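Alp7A (Bacillus subtilis, PDB 5EC0) is a bacterial actin-like protein that binds adenine nucleotide and probably polymerises into filaments that segregate plasmids. Local coordinates at residues Cys211-Leu222 and Lys306-Phe314; Phe268-Met278 and Asp290-Leu299. All coordinates share one frame; numbering follows the deposited sequence.

Contact 1 of 2, residues Cys211-Leu222 and Lys306-Phe314; sequences CDLGGGTDDLVL and KIAQAENTF. With ADP (adenosine-5'-diphosphate), chain D.
Strand 218-222, which pairs antiparallel with 211-213 through Asp212 and Asp219, runs alongside helix 306-313 at 35°, the axes 9.9 Å apart; Asp218, Leu220 and Leu222, alternate residues of the strand, point their CB atoms toward the helix. At the end of the contact beside the phosphate turn, Lys306 NZ forms a salt bridge with Asp218 OD2 at 2.9 Å. The amine sits above the carboxylate plane, 52° out of it. The lysine chain, bent at chi2 and chi3 (95°), crosses Asp218 at about a right angle, with Lys306 CD 3.7 Å from Asp218 OD2. NZ also donates to Gln309 OE1, one helical turn along, at 2.9 Å. With an alanine here, Asp218 would probably be left as a buried carboxylate without its countercharge, and Gln309 OE1 would lose a donor. Further on the contact turns apolar: Leu220 CD2 lies 3.7 Å from Ala310 CB, which also touches Cys211 SG. Where the helix ends, the Phe314 ring is sandwiched, with Thr313 CG2 over one face and Leu222 CB over the other in a CH-pi contact, 3.8 Å from the ring centroid. In the turn between the strands, Gly215 N donates to ADP O3A, as in the phosphate-binding hairpins of actin-like proteins. A buried ion pair thus ties the helix to the strand just after the phosphate turn, while apolar packing carries the rest.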
loop_
_atom_site.group_PDB
_atom_site.type_symbol
_atom_site.label_atom_id
_atom_site.label_comp_id
_atom_site.label_asym_id
_atom_site.label_seq_id
_atom_site.Cartn_x
_atom_site.Cartn_y
_atom_site.Cartn_z
ATOM N N CYS A 211 -2.167 -12.656 6.877
ATOM C CA CYS A 211 -2.946 -11.599 7.529
ATOM C C CYS A 211 -2.458 -10.200 7.164
ATOM O O CYS A 211 -1.494 -9.691 7.743
ATOM C CB CYS A 211 -2.907 -11.768 9.039
ATOM S SG CYS A 211 -3.429 -13.396 9.565
ATOM N N ASP A 212 -3.130 -9.600 6.188
ATOM C CA ASP A 212 -2.828 -8.249 5.728
ATOM C C ASP A 212 -3.520 -7.227 6.646
ATOM O O ASP A 212 -4.681 -6.862 6.428
ATOM C CB ASP A 212 -3.275 -8.088 4.268
ATOM C CG ASP A 212 -2.791 -6.791 3.627
ATOM O OD1 ASP A 212 -2.300 -5.885 4.342
ATOM O OD2 ASP A 212 -2.938 -6.673 2.392
ATOM N N LEU A 213 -2.816 -6.785 7.684
ATOM C CA LEU A 213 -3.423 -5.884 8.660
ATOM C C LEU A 213 -3.182 -4.432 8.275
ATOM O O LEU A 213 -2.049 -3.955 8.348
ATOM C CB LEU A 213 -2.872 -6.151 10.077
ATOM C CG LEU A 213 -2.807 -7.615 10.556
ATOM C CD1 LEU A 213 -2.103 -7.761 11.920
ATOM C CD2 LEU A 213 -4.183 -8.261 10.585
ATOM N N GLY A 214 -4.248 -3.731 7.897
ATOM C CA GLY A 214 -4.141 -2.349 7.466
ATOM C C GLY A 214 -4.835 -1.355 8.384
ATOM O O GLY A 214 -5.419 -1.731 9.401
ATOM N N GLY A 215 -4.768 -0.078 8.021
ATOM C CA GLY A 215 -5.401 0.987 8.784
ATOM C C GLY A 215 -6.913 0.887 8.762
ATOM O O GLY A 215 -7.558 1.126 9.776
ATOM N N GLY A 216 -7.483 0.508 7.619
ATOM C CA GLY A 216 -8.932 0.514 7.472
ATOM C C GLY A 216 -9.604 -0.838 7.287
ATOM O O GLY A 216 -10.816 -0.967 7.486
ATOM N N THR A 217 -8.831 -1.840 6.880
ATOM C CA THR A 217 -9.332 -3.218 6.772
ATOM C C THR A 217 -8.294 -4.231 7.249
ATOM O O THR A 217 -7.092 -3.930 7.329
ATOM C CB THR A 217 -9.717 -3.614 5.318
ATOM O OG1 THR A 217 -8.543 -3.651 4.501
ATOM C CG2 THR A 217 -10.730 -2.645 4.711
ATOM N N ASP A 218 -8.766 -5.437 7.536
ATOM C CA ASP A 218 -7.888 -6.571 7.797
ATOM C C ASP A 218 -8.270 -7.733 6.882
ATOM O O ASP A 218 -9.355 -8.293 7.003
ATOM C CB ASP A 218 -7.961 -6.973 9.270
ATOM C CG ASP A 218 -7.503 -5.858 10.183
ATOM O OD1 ASP A 218 -6.311 -5.488 10.119
ATOM O OD2 ASP A 218 -8.333 -5.333 10.953
ATOM N N ASP A 219 -7.380 -8.073 5.957
ATOM C CA ASP A 219 -7.690 -9.060 4.923
ATOM C C ASP A 219 -6.882 -10.340 5.106
ATOM O O ASP A 219 -5.663 -10.300 5.303
ATOM C CB ASP A 219 -7.436 -8.473 3.534
ATOM C CG ASP A 219 -8.011 -7.070 3.377
ATOM O OD1 ASP A 219 -9.207 -6.949 3.056
ATOM O OD2 ASP A 219 -7.265 -6.091 3.588
ATOM N N LEU A 220 -7.563 -11.475 5.040
ATOM C CA LEU A 220 -6.907 -12.750 5.284
ATOM C C LEU A 220 -7.058 -13.693 4.103
ATOM O O LEU A 220 -8.139 -13.797 3.505
ATOM C CB LEU A 220 -7.464 -13.398 6.554
ATOM C CG LEU A 220 -7.325 -12.570 7.839
ATOM C CD1 LEU A 220 -8.594 -11.797 8.126
ATOM C CD2 LEU A 220 -6.987 -13.468 9.012
ATOM N N VAL A 221 -5.964 -14.369 3.763
ATOM C CA VAL A 221 -5.963 -15.356 2.689
ATOM C C VAL A 221 -5.458 -16.710 3.193
ATOM O O VAL A 221 -4.432 -16.779 3.867
ATOM C CB VAL A 221 -5.085 -14.911 1.520
ATOM C CG1 VAL A 221 -5.428 -15.721 0.279
ATOM C CG2 VAL A 221 -5.277 -13.432 1.260
ATOM N N LEU A 222 -6.169 -17.787 2.876
ATOM C CA LEU A 222 -5.715 -19.118 3.292
ATOM C C LEU A 222 -4.905 -19.765 2.162
ATOM O O LEU A 222 -5.448 -20.090 1.104
ATOM C CB LEU A 222 -6.902 -19.993 3.707
ATOM C CG LEU A 222 -6.609 -21.395 4.271
ATOM C CD1 LEU A 222 -5.705 -21.281 5.483
ATOM C CD2 LEU A 222 -7.909 -22.124 4.641
ATOM N N LYS A 306 -7.055 -8.842 16.975
ATOM C CA LYS A 306 -6.591 -9.332 15.675
ATOM C C LYS A 306 -6.256 -10.827 15.706
ATOM O O LYS A 306 -6.682 -11.580 14.827
ATOM C CB LYS A 306 -5.371 -8.539 15.183
ATOM C CG LYS A 306 -5.574 -7.040 14.977
ATOM C CD LYS A 306 -6.648 -6.700 13.941
ATOM C CE LYS A 306 -8.000 -6.447 14.594
ATOM N NZ LYS A 306 -9.062 -6.188 13.591
ATOM N N ILE A 307 -5.509 -11.260 16.716
ATOM C CA ILE A 307 -5.112 -12.658 16.796
ATOM C C ILE A 307 -6.352 -13.539 16.839
ATOM O O ILE A 307 -6.419 -14.555 16.152
ATOM C CB ILE A 307 -4.227 -12.945 18.027
ATOM C CG1 ILE A 307 -2.927 -12.155 17.948
ATOM C CG2 ILE A 307 -3.888 -14.429 18.109
ATOM C CD1 ILE A 307 -2.157 -12.379 16.654
ATOM N N ALA A 308 -7.343 -13.123 17.626
ATOM C CA ALA A 308 -8.584 -13.880 17.785
ATOM C C ALA A 308 -9.391 -13.914 16.491
ATOM O O ALA A 308 -9.991 -14.934 16.166
ATOM C CB ALA A 308 -9.429 -13.298 18.922
ATOM N N GLN A 309 -9.407 -12.801 15.759
ATOM C CA GLN A 309 -10.077 -12.757 14.465
ATOM C C GLN A 309 -9.444 -13.755 13.496
ATOM O O GLN A 309 -10.142 -14.535 12.854
ATOM C CB GLN A 309 -10.019 -11.350 13.860
ATOM C CG GLN A 309 -11.149 -10.408 14.254
ATOM C CD GLN A 309 -10.996 -9.018 13.618
ATOM O OE1 GLN A 309 -10.093 -8.779 12.798
ATOM N NE2 GLN A 309 -11.880 -8.098 13.994
ATOM N N ALA A 310 -8.117 -13.726 13.403
ATOM C CA ALA A 310 -7.388 -14.573 12.469
ATOM C C ALA A 310 -7.586 -16.039 12.805
ATOM O O ALA A 310 -7.802 -16.874 11.921
ATOM C CB ALA A 310 -5.908 -14.228 12.480
ATOM N N GLU A 311 -7.507 -16.341 14.095
ATOM C CA GLU A 311 -7.722 -17.691 14.588
ATOM C C GLU A 311 -9.117 -18.189 14.196
ATOM O O GLU A 311 -9.287 -19.346 13.814
ATOM C CB GLU A 311 -7.535 -17.732 16.112
ATOM C CG GLU A 311 -7.617 -19.131 16.731
ATOM C CD GLU A 311 -7.339 -19.126 18.227
ATOM O OE1 GLU A 311 -6.576 -18.246 18.684
ATOM O OE2 GLU A 311 -7.878 -19.999 18.943
ATOM N N ASN A 312 -10.108 -17.305 14.274
ATOM C CA ASN A 312 -11.505 -17.699 14.056
ATOM C C ASN A 312 -11.975 -17.580 12.611
ATOM O O ASN A 312 -13.055 -18.053 12.262
ATOM C CB ASN A 312 -12.432 -16.865 14.937
ATOM C CG ASN A 312 -12.231 -17.132 16.409
ATOM O OD1 ASN A 312 -11.899 -18.251 16.808
ATOM N ND2 ASN A 312 -12.437 -16.105 17.231
ATOM N N THR A 313 -11.170 -16.932 11.780
ATOM C CA THR A 313 -11.549 -16.681 10.399
ATOM C C THR A 313 -11.509 -17.969 9.608
ATOM O O THR A 313 -12.410 -18.266 8.833
ATOM C CB THR A 313 -10.623 -15.644 9.744
ATOM O OG1 THR A 313 -10.967 -14.338 10.221
ATOM C CG2 THR A 313 -10.766 -15.673 8.230
ATOM N N PHE A 314 -10.441 -18.728 9.799
ATOM C CA PHE A 314 -10.296 -20.011 9.137
ATOM C C PHE A 314 -10.138 -21.053 10.237
ATOM O O PHE A 314 -9.047 -21.222 10.798
ATOM C CB PHE A 314 -9.100 -20.018 8.170
ATOM C CG PHE A 314 -9.211 -19.017 7.043
ATOM C CD1 PHE A 314 -10.197 -19.146 6.072
ATOM C CD2 PHE A 314 -8.318 -17.953 6.947
ATOM C CE1 PHE A 314 -10.302 -18.223 5.036
ATOM C CE2 PHE A 314 -8.410 -17.022 5.910
ATOM C CZ PHE A 314 -9.399 -17.156 4.956
HETATM P PB ADP D . -4.152 0.873 4.618
HETATM O O1B ADP D . -3.728 0.879 3.154
HETATM O O2B ADP D . -5.522 0.287 4.914
HETATM O O3B ADP D . -3.936 2.162 5.376
HETATM P PA ADP D . -1.492 -0.065 5.276
HETATM O O1A ADP D . -1.022 1.015 4.327
HETATM O O2A ADP D . -0.914 -1.465 5.182
HETATM O O3A ADP D . -3.111 -0.164 5.303
HETATM O "O5'" ADP D . -1.274 0.440 6.775
HETATM C "C5'" ADP D . -1.242 1.819 7.122
HETATM C "C4'" ADP D . -0.650 1.835 8.515
HETATM O "O4'" ADP D . 0.748 1.583 8.404
HETATM C "C3'" ADP D . -0.765 3.164 9.236
HETATM O "O3'" ADP D . -1.873 3.151 10.135
HETATM C "C2'" ADP D . 0.528 3.280 10.020
HETATM O "O2'" ADP D . 0.217 3.123 11.404
HETATM C "C1'" ADP D . 1.392 2.113 9.555
HETATM N N9 ADP D . 2.780 2.482 9.196
HETATM C C8 ADP D . 3.856 1.789 9.629
HETATM N N7 ADP D . 5.003 2.324 9.156
HETATM C C5 ADP D . 4.663 3.373 8.391
HETATM C C6 ADP D . 5.430 4.360 7.605
HETATM N N6 ADP D . 6.788 4.284 7.572
HETATM N N1 ADP D . 4.730 5.304 6.939
HETATM C C2 ADP D . 3.379 5.353 7.002
HETATM N N3 ADP D . 2.602 4.487 7.700
HETATM C C4 ADP D . 3.193 3.485 8.414
#

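Contact 2 of 2, residues Phe268-Met278 and Asp290-Leu299. With ADP (adenosine-5'-diphosphate), chain D.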
loop_
_atom_site.group_PDB
_atom_site.type_symbol
_atom_site.label_atom_id
_atom_site.label_comp_id
_atom_site.label_asym_id
_atom_site.label_seq_id
_atom_site.Cartn_x
_atom_site.Cartn_y
_atom_site.Cartn_z
ATOM N N PHE A 268 2.945 9.534 15.046
ATOM C CA PHE A 268 3.761 9.354 16.243
ATOM C C PHE A 268 4.004 7.866 16.568
ATOM O O PHE A 268 5.117 7.475 16.915
ATOM C CB PHE A 268 3.095 10.053 17.429
ATOM C CG PHE A 268 3.795 9.836 18.740
ATOM C CD1 PHE A 268 4.935 10.555 19.057
ATOM C CD2 PHE A 268 3.301 8.924 19.666
ATOM C CE1 PHE A 268 5.583 10.367 20.275
ATOM C CE2 PHE A 268 3.939 8.731 20.877
ATOM C CZ PHE A 268 5.082 9.451 21.185
ATOM N N ILE A 269 2.972 7.040 16.435
ATOM C CA ILE A 269 3.109 5.616 16.749
ATOM C C ILE A 269 4.093 4.865 15.834
ATOM O O ILE A 269 5.025 4.246 16.330
ATOM C CB ILE A 269 1.751 4.908 16.713
ATOM C CG1 ILE A 269 0.942 5.303 17.954
ATOM C CG2 ILE A 269 1.940 3.412 16.689
ATOM C CD1 ILE A 269 -0.448 4.704 18.021
ATOM N N TYR A 270 3.922 4.914 14.519
ATOM C CA TYR A 270 4.849 4.155 13.668
ATOM C C TYR A 270 6.243 4.780 13.668
ATOM O O TYR A 270 7.237 4.067 13.583
ATOM C CB TYR A 270 4.319 3.986 12.222
ATOM C CG TYR A 270 4.233 5.210 11.334
ATOM C CD1 TYR A 270 5.371 5.761 10.737
ATOM C CD2 TYR A 270 2.997 5.774 11.020
ATOM C CE1 TYR A 270 5.282 6.885 9.886
ATOM C CE2 TYR A 270 2.897 6.887 10.175
ATOM C CZ TYR A 270 4.038 7.433 9.619
ATOM O OH TYR A 270 3.917 8.526 8.792
ATOM N N SER A 271 6.315 6.100 13.804
ATOM C CA SER A 271 7.599 6.762 14.010
ATOM C C SER A 271 8.291 6.303 15.290
ATOM O O SER A 271 9.515 6.274 15.330
ATOM C CB SER A 271 7.446 8.286 14.057
ATOM O OG SER A 271 6.615 8.762 13.017
ATOM N N ASN A 272 7.525 5.953 16.330
ATOM C CA ASN A 272 8.111 5.728 17.660
ATOM C C ASN A 272 7.977 4.328 18.240
ATOM O O ASN A 272 8.662 3.992 19.210
ATOM C CB ASN A 272 7.519 6.708 18.670
ATOM C CG ASN A 272 8.105 8.082 18.544
ATOM O OD1 ASN A 272 9.087 8.410 19.206
ATOM N ND2 ASN A 272 7.517 8.899 17.680
ATOM N N ILE A 273 7.079 3.523 17.682
ATOM C CA ILE A 273 7.018 2.124 18.057
ATOM C C ILE A 273 8.377 1.533 17.703
ATOM O O ILE A 273 9.004 1.942 16.719
ATOM C CB ILE A 273 5.875 1.367 17.332
ATOM C CG1 ILE A 273 5.633 0.001 17.986
ATOM C CG2 ILE A 273 6.167 1.224 15.833
ATOM C CD1 ILE A 273 4.954 0.087 19.317
ATOM N N GLY A 274 8.859 0.601 18.512
ATOM C CA GLY A 274 10.128 -0.028 18.205
ATOM C C GLY A 274 11.273 0.472 19.062
ATOM O O GLY A 274 12.305 -0.192 19.160
ATOM N N LYS A 275 11.112 1.642 19.674
ATOM C CA LYS A 275 12.072 2.057 20.690
ATOM C C LYS A 275 11.460 1.980 22.089
ATOM O O LYS A 275 10.239 1.932 22.252
ATOM C CB LYS A 275 12.621 3.460 20.407
ATOM C CG LYS A 275 11.601 4.549 20.164
ATOM C CD LYS A 275 12.319 5.866 19.875
ATOM C CE LYS A 275 11.626 6.680 18.790
ATOM N NZ LYS A 275 12.505 7.746 18.226
ATOM N N THR A 276 12.335 1.944 23.090
ATOM C CA THR A 276 11.949 1.686 24.472
ATOM C C THR A 276 11.050 2.772 25.051
ATOM O O THR A 276 10.157 2.495 25.851
ATOM C CB THR A 276 13.190 1.553 25.369
ATOM O OG1 THR A 276 14.133 2.579 25.023
ATOM C CG2 THR A 276 13.843 0.194 25.178
ATOM N N LYS A 277 11.302 4.011 24.651
ATOM C CA LYS A 277 10.525 5.134 25.147
ATOM C C LYS A 277 9.785 5.795 23.990
ATOM O O LYS A 277 10.395 6.160 22.983
ATOM C CB LYS A 277 11.433 6.143 25.860
ATOM C CG LYS A 277 10.872 6.691 27.169
ATOM C CD LYS A 277 11.881 7.584 27.892
ATOM C CE LYS A 277 11.543 7.723 29.366
ATOM N NZ LYS A 277 12.528 8.554 30.123
ATOM N N MET A 278 8.471 5.931 24.124
ATOM C CA MET A 278 7.686 6.647 23.126
ATOM C C MET A 278 7.406 8.057 23.652
ATOM O O MET A 278 6.476 8.280 24.438
ATOM C CB MET A 278 6.399 5.892 22.800
ATOM C CG MET A 278 6.652 4.451 22.391
ATOM S SD MET A 278 5.209 3.539 21.784
ATOM C CE MET A 278 4.724 4.564 20.393
ATOM N N ASP A 290 6.306 11.030 28.360
ATOM C CA ASP A 290 6.418 9.601 28.092
ATOM C C ASP A 290 5.017 9.017 27.929
ATOM O O ASP A 290 4.241 8.974 28.883
ATOM C CB ASP A 290 7.182 8.878 29.215
ATOM C CG ASP A 290 7.520 7.427 28.869
ATOM O OD1 ASP A 290 6.820 6.822 28.037
ATOM O OD2 ASP A 290 8.478 6.878 29.451
ATOM N N LEU A 291 4.701 8.589 26.712
ATOM C CA LEU A 291 3.383 8.050 26.408
ATOM C C LEU A 291 3.437 6.537 26.211
ATOM O O LEU A 291 2.452 5.945 25.798
ATOM C CB LEU A 291 2.808 8.718 25.153
ATOM C CG LEU A 291 2.517 10.219 25.220
ATOM C CD1 LEU A 291 1.946 10.730 23.903
ATOM C CD2 LEU A 291 1.570 10.520 26.352
ATOM N N THR A 292 4.583 5.927 26.515
ATOM C CA THR A 292 4.846 4.522 26.185
ATOM C C THR A 292 3.828 3.534 26.739
ATOM O O THR A 292 3.300 2.705 25.995
ATOM C CB THR A 292 6.232 4.064 26.686
ATOM O OG1 THR A 292 7.238 5.002 26.273
ATOM C CG2 THR A 292 6.561 2.681 26.134
ATOM N N ASP A 293 3.580 3.604 28.041
ATOM C CA ASP A 293 2.658 2.678 28.702
ATOM C C ASP A 293 1.262 2.731 28.089
ATOM O O ASP A 293 0.642 1.691 27.845
ATOM C CB ASP A 293 2.554 2.974 30.208
ATOM C CG ASP A 293 3.771 2.513 30.992
ATOM O OD1 ASP A 293 4.559 1.684 30.473
ATOM O OD2 ASP A 293 3.924 2.977 32.149
ATOM N N ILE A 294 0.772 3.943 27.851
ATOM C CA ILE A 294 -0.582 4.131 27.357
ATOM C C ILE A 294 -0.726 3.495 25.985
ATOM O O ILE A 294 -1.734 2.857 25.667
ATOM C CB ILE A 294 -0.951 5.625 27.290
ATOM C CG1 ILE A 294 -1.097 6.188 28.710
ATOM C CG2 ILE A 294 -2.227 5.842 26.465
ATOM C CD1 ILE A 294 -1.576 7.605 28.753
ATOM N N ILE A 295 0.314 3.645 25.182
ATOM C CA ILE A 295 0.250 3.211 23.812
ATOM C C ILE A 295 0.435 1.691 23.659
ATOM O O ILE A 295 -0.381 1.042 23.011
ATOM C CB ILE A 295 1.276 3.975 22.985
ATOM C CG1 ILE A 295 0.875 5.459 22.957
ATOM C CG2 ILE A 295 1.350 3.403 21.591
ATOM C CD1 ILE A 295 1.764 6.340 22.138
ATOM N N LYS A 296 1.473 1.116 24.265
ATOM C CA LYS A 296 1.693 -0.329 24.132
ATOM C C LYS A 296 0.504 -1.103 24.688
ATOM O O LYS A 296 0.145 -2.155 24.169
ATOM C CB LYS A 296 2.988 -0.774 24.823
ATOM C CG LYS A 296 4.223 -0.099 24.262
ATOM C CD LYS A 296 5.480 -0.935 24.398
ATOM C CE LYS A 296 6.655 -0.235 23.709
ATOM N NZ LYS A 296 7.840 -1.112 23.472
ATOM N N LYS A 297 -0.117 -0.561 25.728
ATOM C CA LYS A 297 -1.294 -1.182 26.323
ATOM C C LYS A 297 -2.455 -1.181 25.329
ATOM O O LYS A 297 -3.096 -2.215 25.117
ATOM C CB LYS A 297 -1.686 -0.465 27.611
ATOM C CG LYS A 297 -2.908 -1.034 28.311
ATOM C CD LYS A 297 -3.084 -0.394 29.679
ATOM C CE LYS A 297 -4.460 -0.667 30.260
ATOM N NZ LYS A 297 -4.606 -0.057 31.616
ATOM N N SER A 298 -2.709 -0.033 24.706
ATOM C CA SER A 298 -3.760 0.057 23.696
ATOM C C SER A 298 -3.489 -0.837 22.480
ATOM O O SER A 298 -4.408 -1.449 21.923
ATOM C CB SER A 298 -3.932 1.498 23.234
ATOM O OG SER A 298 -5.047 1.601 22.371
ATOM N N LEU A 299 -2.230 -0.910 22.065
ATOM C CA LEU A 299 -1.874 -1.739 20.925
ATOM C C LEU A 299 -2.037 -3.221 21.255
ATOM O O LEU A 299 -2.368 -4.020 20.381
ATOM C CB LEU A 299 -0.446 -1.456 20.473
ATOM C CG LEU A 299 -0.225 -0.093 19.811
ATOM C CD1 LEU A 299 1.183 -0.001 19.203
ATOM C CD2 LEU A 299 -1.296 0.183 18.752
HETATM P PB ADP D . -4.152 0.873 4.618
HETATM O O1B ADP D . -3.728 0.879 3.154
HETATM O O2B ADP D . -5.522 0.287 4.914
HETATM O O3B ADP D . -3.936 2.162 5.376
HETATM P PA ADP D . -1.492 -0.065 5.276
HETATM O O1A ADP D . -1.022 1.015 4.327
HETATM O O2A ADP D . -0.914 -1.465 5.182
HETATM O O3A ADP D . -3.111 -0.164 5.303
HETATM O "O5'" ADP D . -1.274 0.440 6.775
HETATM C "C5'" ADP D . -1.242 1.819 7.122
HETATM C "C4'" ADP D . -0.650 1.835 8.515
HETATM O "O4'" ADP D . 0.748 1.583 8.404
HETATM C "C3'" ADP D . -0.765 3.164 9.236
HETATM O "O3'" ADP D . -1.873 3.151 10.135
HETATM C "C2'" ADP D . 0.528 3.280 10.020
HETATM O "O2'" ADP D . 0.217 3.123 11.404
HETATM C "C1'" ADP D . 1.392 2.113 9.555
HETATM N N9 ADP D . 2.780 2.482 9.196
HETATM C C8 ADP D . 3.856 1.789 9.629
HETATM N N7 ADP D . 5.003 2.324 9.156
HETATM C C5 ADP D . 4.663 3.373 8.391
HETATM C C6 ADP D . 5.430 4.360 7.605
HETATM N N6 ADP D . 6.788 4.284 7.572
HETATM N N1 ADP D . 4.730 5.304 6.939
HETATM C C2 ADP D . 3.379 5.353 7.002
HETATM N N3 ADP D . 2.602 4.487 7.700
HETATM C C4 ADP D . 3.193 3.485 8.414
#
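The Phe268 ring points its edge at Ile295, whose CD1 lies nearly in the ring plane, 3.5 Å from Phe268 CE2; Met278 O is also at the edge, and Leu291 CD1 approaches CE2 obliquely. Two residues along the same helix, one face of the Tyr270 ring lies against the adenine of ADP, with C4 of the base 3.4 Å above the ring plane and offset toward its rim. Its CG stands between the backbone N and the carbonyl carbon (chi1 69°), which carries the ring over the base. The apolar seam continues with Ile269 CG1 against Ile295 CG2, and with Ile273 and Leu299 meeting tip to tip through their CD1 atoms, 3.8 Å apart. Met278, bent at chi3, crosses Ile295 at a slant, its CE 3.8 Å from Ile295 CG2. Two hydrogen bonds close the other end: Met278 N gives an almost straight bond (176°) to Thr292 OG1 at 2.6 Å, and Leu291 N returns one to Met278 O at 2.9 Å. Thr292 OG1 in turn donates to Asp290 OD1, which also accepts from Thr292 N in an Asx turn, so one carboxylate oxygen takes two bonds and fixes the hydroxyl that receives Met278. Lys296 passes this cluster and sends NZ to a salt bridge with Glu336. Helices 268-272 and 292-299 lie at 97° to each other: two nearly perpendicular helices joined by a beta-hairpin (279-281 and 288-290) in the C-terminal domain of an actin-like protein, the first of them presenting the tyrosine that covers the adenine.

Overall arrangement
Helix 292-313 runs through both contacts: its first turns belong to contact 2 and its last to contact 1; the centres of the two contacts are 23 Å apart, their nearest atoms about 7 Å. Along the chain, strands 207-213 and 218-223 come first; the helix 262-272 and hairpin of contact 2 follow, and the long helix then returns to those strands. Contact 1 sets its C-terminal end on the five-stranded mixed sheet, whereas contact 2 joins its start to helix 262-272. Both include residues that touch ADP, the phosphates at 214-216 and the adenine at Tyr270, so one helix connects parts of the fold that meet opposite ends of the nucleotide.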